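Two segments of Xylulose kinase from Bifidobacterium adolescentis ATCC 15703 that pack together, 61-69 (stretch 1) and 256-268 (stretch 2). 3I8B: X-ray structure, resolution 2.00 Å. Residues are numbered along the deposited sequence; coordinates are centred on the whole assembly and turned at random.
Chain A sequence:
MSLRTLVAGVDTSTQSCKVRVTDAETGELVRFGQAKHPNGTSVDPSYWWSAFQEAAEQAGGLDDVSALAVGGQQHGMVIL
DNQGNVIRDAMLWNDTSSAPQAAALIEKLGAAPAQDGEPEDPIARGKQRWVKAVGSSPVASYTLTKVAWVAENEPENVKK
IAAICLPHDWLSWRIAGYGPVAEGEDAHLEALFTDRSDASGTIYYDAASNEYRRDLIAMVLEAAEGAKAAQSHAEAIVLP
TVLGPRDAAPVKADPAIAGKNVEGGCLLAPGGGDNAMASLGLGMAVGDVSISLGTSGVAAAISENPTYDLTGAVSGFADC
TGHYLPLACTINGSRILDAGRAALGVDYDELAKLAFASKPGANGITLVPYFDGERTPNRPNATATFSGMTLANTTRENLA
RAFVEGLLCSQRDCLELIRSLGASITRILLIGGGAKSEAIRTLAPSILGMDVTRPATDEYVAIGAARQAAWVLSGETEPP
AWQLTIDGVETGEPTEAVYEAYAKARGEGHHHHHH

Stretch 1, residues 61-69: GLDDVSALA
Stretch 2, residues 256-268: AIAGKNVEGGCLL

The two stretches run parallel and meet twice, first turn against turn and then strand against strand. Leu 62 to Val 65 is a type I turn. Gly 259 to Val 262 is another, followed by a type II turn from Val 262 to Gly 265. CA atoms pair Leu 62 with Ala 258 (4.7 Å), Asp 63 with Gly 259 (4.6 Å) and Ser 66 with Cys 266 (4.3 Å). Two parallel bridges follow: Ala 67 CA lies 4.6 Å from Leu 267 CA, and Leu 68 CA 5.2 Å from Leu 268 CA.

Four backbone hydrogen bonds join the stretches. Gly 259 N donates to Leu 62 O (2.9 Å, nearly straight), and Asn 261 N to Asp 63 O (3.0 Å). Leu 267 uses both its polar backbone atoms, as in a parallel ladder: its N donates to Ser 66 O (3.1 Å), and its O accepts from Leu 68 N (3.0 Å).

Gly 259 has positive phi (77/6), which favours glycine. Its CA lies 3.3 Å from Val 65 O. A CB there would point away from stretch 1 and clash with Cys 266 N. Val 262 (chi1 m) points toward stretch 1. Its CG1 packs 3.4 Å from Asp 64 C and its CG2 3.7 Å from Val 65 O.

Asp 63 (chi1 m) is the most covered residue. Its CB lies 3.6 Å from Asn 261 ND2. Its OD2 is 4.1 Å from Lys 260 NZ, opposite charges beyond salt-bridge range.

Apolar groups pack on both sheet faces. Cys 266 (chi1 t) fills the hollow between Val 65 (t) and Leu 68 (t, t). Its SG is 4.1 Å from Val 65 CG1 and 3.8 Å from Leu 68 CB. Ala 67 and Leu 267 (p, p) share one face, with Ala 67 CB 3.3 Å from Leu 267 CD1. On the other, Leu 68 CD2 meets Leu 268 CD2 at 4.0 Å; Leu 268 is m, t. Leu 62 CB touches Ala 258 CB at 3.6 Å.

Waters bridge the stretches. Water 1 donates to Asp 63 OD1 (3.1 Å) and Ile 257 O (2.8 Å) and accepts from Leu 62 N (2.8 Å). Waters 2 and 3 also donate to Asp 63 OD1 (2.8 Å each). Water 4 donates to Ser 66 O (2.8 Å) and Gly 265 O (2.6 Å).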

# COMPACT_ATOMS: atom_id res chain seq x y z
N GLY A 61 13.82 -2.49 24.53
CA GLY A 61 14.75 -1.47 24.10
C GLY A 61 15.51 -1.89 22.86
O GLY A 61 15.36 -3.02 22.39
N LEU A 62 16.32 -0.97 22.34
CA LEU A 62 17.07 -1.18 21.11
C LEU A 62 18.56 -0.85 21.28
O LEU A 62 19.25 -0.55 20.31
CB LEU A 62 16.49 -0.28 20.01
CG LEU A 62 14.97 -0.32 19.78
CD1 LEU A 62 14.53 0.75 18.78
CD2 LEU A 62 14.56 -1.70 19.32
N ASP A 63 19.05 -0.90 22.52
CA ASP A 63 20.43 -0.54 22.80
C ASP A 63 21.41 -1.48 22.09
O ASP A 63 22.55 -1.11 21.84
CB ASP A 63 20.73 -0.61 24.30
CG ASP A 63 19.98 0.44 25.10
OD1 ASP A 63 19.50 1.45 24.52
OD2 ASP A 63 19.91 0.24 26.33
N ASP A 64 20.96 -2.70 21.79
CA ASP A 64 21.81 -3.69 21.14
C ASP A 64 21.52 -3.85 19.65
O ASP A 64 21.87 -4.87 19.05
CB ASP A 64 21.68 -5.05 21.85
CG ASP A 64 20.22 -5.53 21.94
OD1 ASP A 64 19.30 -4.80 21.50
OD2 ASP A 64 20.00 -6.64 22.47
N VAL A 65 20.89 -2.84 19.06
CA VAL A 65 20.46 -2.94 17.67
C VAL A 65 21.36 -2.12 16.73
O VAL A 65 21.67 -0.96 17.02
CB VAL A 65 18.97 -2.54 17.53
CG1 VAL A 65 18.55 -2.48 16.09
CG2 VAL A 65 18.09 -3.52 18.33
N SER A 66 21.76 -2.74 15.62
CA SER A 66 22.74 -2.21 14.66
C SER A 66 22.15 -1.50 13.43
O SER A 66 22.83 -0.71 12.77
CB SER A 66 23.67 -3.33 14.21
OG SER A 66 24.51 -3.75 15.26
N ALA A 67 20.90 -1.79 13.10
CA ALA A 67 20.22 -1.07 12.02
C ALA A 67 18.72 -1.19 12.24
O ALA A 67 18.26 -2.17 12.82
CB ALA A 67 20.60 -1.63 10.66
N LEU A 68 17.97 -0.19 11.77
CA LEU A 68 16.54 -0.14 11.97
C LEU A 68 15.86 0.45 10.73
O LEU A 68 16.41 1.34 10.08
CB LEU A 68 16.23 0.72 13.21
CG LEU A 68 14.78 1.01 13.60
CD1 LEU A 68 14.72 1.22 15.12
CD2 LEU A 68 14.18 2.22 12.87
N ALA A 69 14.68 -0.09 10.39
CA ALA A 69 13.86 0.44 9.30
C ALA A 69 12.41 0.54 9.73
O ALA A 69 11.90 -0.30 10.47
CB ALA A 69 13.95 -0.45 8.07
N ALA A 256 20.16 7.59 22.36
CA ALA A 256 19.20 7.43 23.45
C ALA A 256 18.07 6.52 23.00
O ALA A 256 17.40 5.91 23.83
CB ALA A 256 18.65 8.78 23.92
N ILE A 257 17.88 6.41 21.69
CA ILE A 257 16.82 5.56 21.15
C ILE A 257 17.31 4.17 20.71
O ILE A 257 16.69 3.16 21.07
CB ILE A 257 16.04 6.28 20.01
CG1 ILE A 257 15.19 7.40 20.59
CG2 ILE A 257 15.16 5.30 19.28
CD1 ILE A 257 14.90 8.52 19.61
N ALA A 258 18.39 4.11 19.94
CA ALA A 258 18.91 2.80 19.52
C ALA A 258 20.44 2.80 19.35
O ALA A 258 21.03 3.86 19.13
CB ALA A 258 18.24 2.34 18.23
N GLY A 259 21.05 1.62 19.47
CA GLY A 259 22.45 1.42 19.15
C GLY A 259 23.54 1.88 20.11
O GLY A 259 24.72 1.79 19.77
N LYS A 260 23.19 2.38 21.31
CA LYS A 260 24.25 2.88 22.20
C LYS A 260 25.29 1.81 22.60
O LYS A 260 26.44 2.14 22.90
CB LYS A 260 23.69 3.58 23.44
CG LYS A 260 23.25 2.65 24.56
CD LYS A 260 22.69 3.44 25.72
CE LYS A 260 22.66 2.59 26.99
NZ LYS A 260 21.96 3.30 28.11
N ASN A 261 24.89 0.54 22.59
CA ASN A 261 25.77 -0.56 22.99
C ASN A 261 26.29 -1.40 21.83
O ASN A 261 26.69 -2.55 22.03
CB ASN A 261 25.10 -1.47 24.03
CG ASN A 261 24.87 -0.78 25.36
OD1 ASN A 261 25.62 0.11 25.73
ND2 ASN A 261 23.82 -1.19 26.08
N VAL A 262 26.29 -0.86 20.62
CA VAL A 262 26.88 -1.57 19.48
C VAL A 262 27.91 -0.71 18.75
O VAL A 262 27.82 0.53 18.78
CB VAL A 262 25.82 -2.02 18.45
CG1 VAL A 262 24.69 -2.77 19.13
CG2 VAL A 262 25.28 -0.81 17.72
N GLU A 263 28.88 -1.37 18.11
CA GLU A 263 29.90 -0.74 17.27
C GLU A 263 29.25 0.04 16.14
O GLU A 263 28.58 -0.55 15.29
CB GLU A 263 30.81 -1.79 16.62
CG GLU A 263 31.79 -2.52 17.55
CD GLU A 263 32.59 -1.57 18.43
OE1 GLU A 263 32.17 -1.39 19.60
OE2 GLU A 263 33.63 -1.02 17.98
N GLY A 264 29.44 1.35 16.14
CA GLY A 264 28.95 2.20 15.07
C GLY A 264 27.52 2.69 15.27
O GLY A 264 26.97 3.35 14.39
N GLY A 265 26.93 2.36 16.41
CA GLY A 265 25.55 2.75 16.69
C GLY A 265 24.56 2.06 15.76
O GLY A 265 24.88 1.03 15.18
N CYS A 266 23.38 2.65 15.61
CA CYS A 266 22.31 2.06 14.82
C CYS A 266 22.05 2.87 13.56
O CYS A 266 21.56 4.02 13.63
CB CYS A 266 21.04 1.98 15.66
SG CYS A 266 19.64 1.24 14.82
N LEU A 267 22.39 2.31 12.40
CA LEU A 267 22.11 3.00 11.15
C LEU A 267 20.62 2.95 10.84
O LEU A 267 19.88 2.14 11.40
CB LEU A 267 22.94 2.44 9.99
CG LEU A 267 22.80 0.99 9.54
CD1 LEU A 267 21.60 0.81 8.62
CD2 LEU A 267 24.08 0.60 8.81
N LEU A 268 20.19 3.84 9.96
CA LEU A 268 18.79 3.85 9.56
C LEU A 268 18.71 3.44 8.10
O LEU A 268 19.41 4.01 7.25
CB LEU A 268 18.17 5.24 9.79
CG LEU A 268 18.09 5.72 11.24
CD1 LEU A 268 17.68 7.22 11.36
CD2 LEU A 268 17.15 4.83 12.07
O HOH W 1 16.62 1.59 23.35
O HOH W 2 20.43 3.01 22.44
O HOH W 3 18.44 3.62 25.86
O HOH W 4 25.62 -0.43 13.11
O HOH W 5 27.12 -3.04 14.60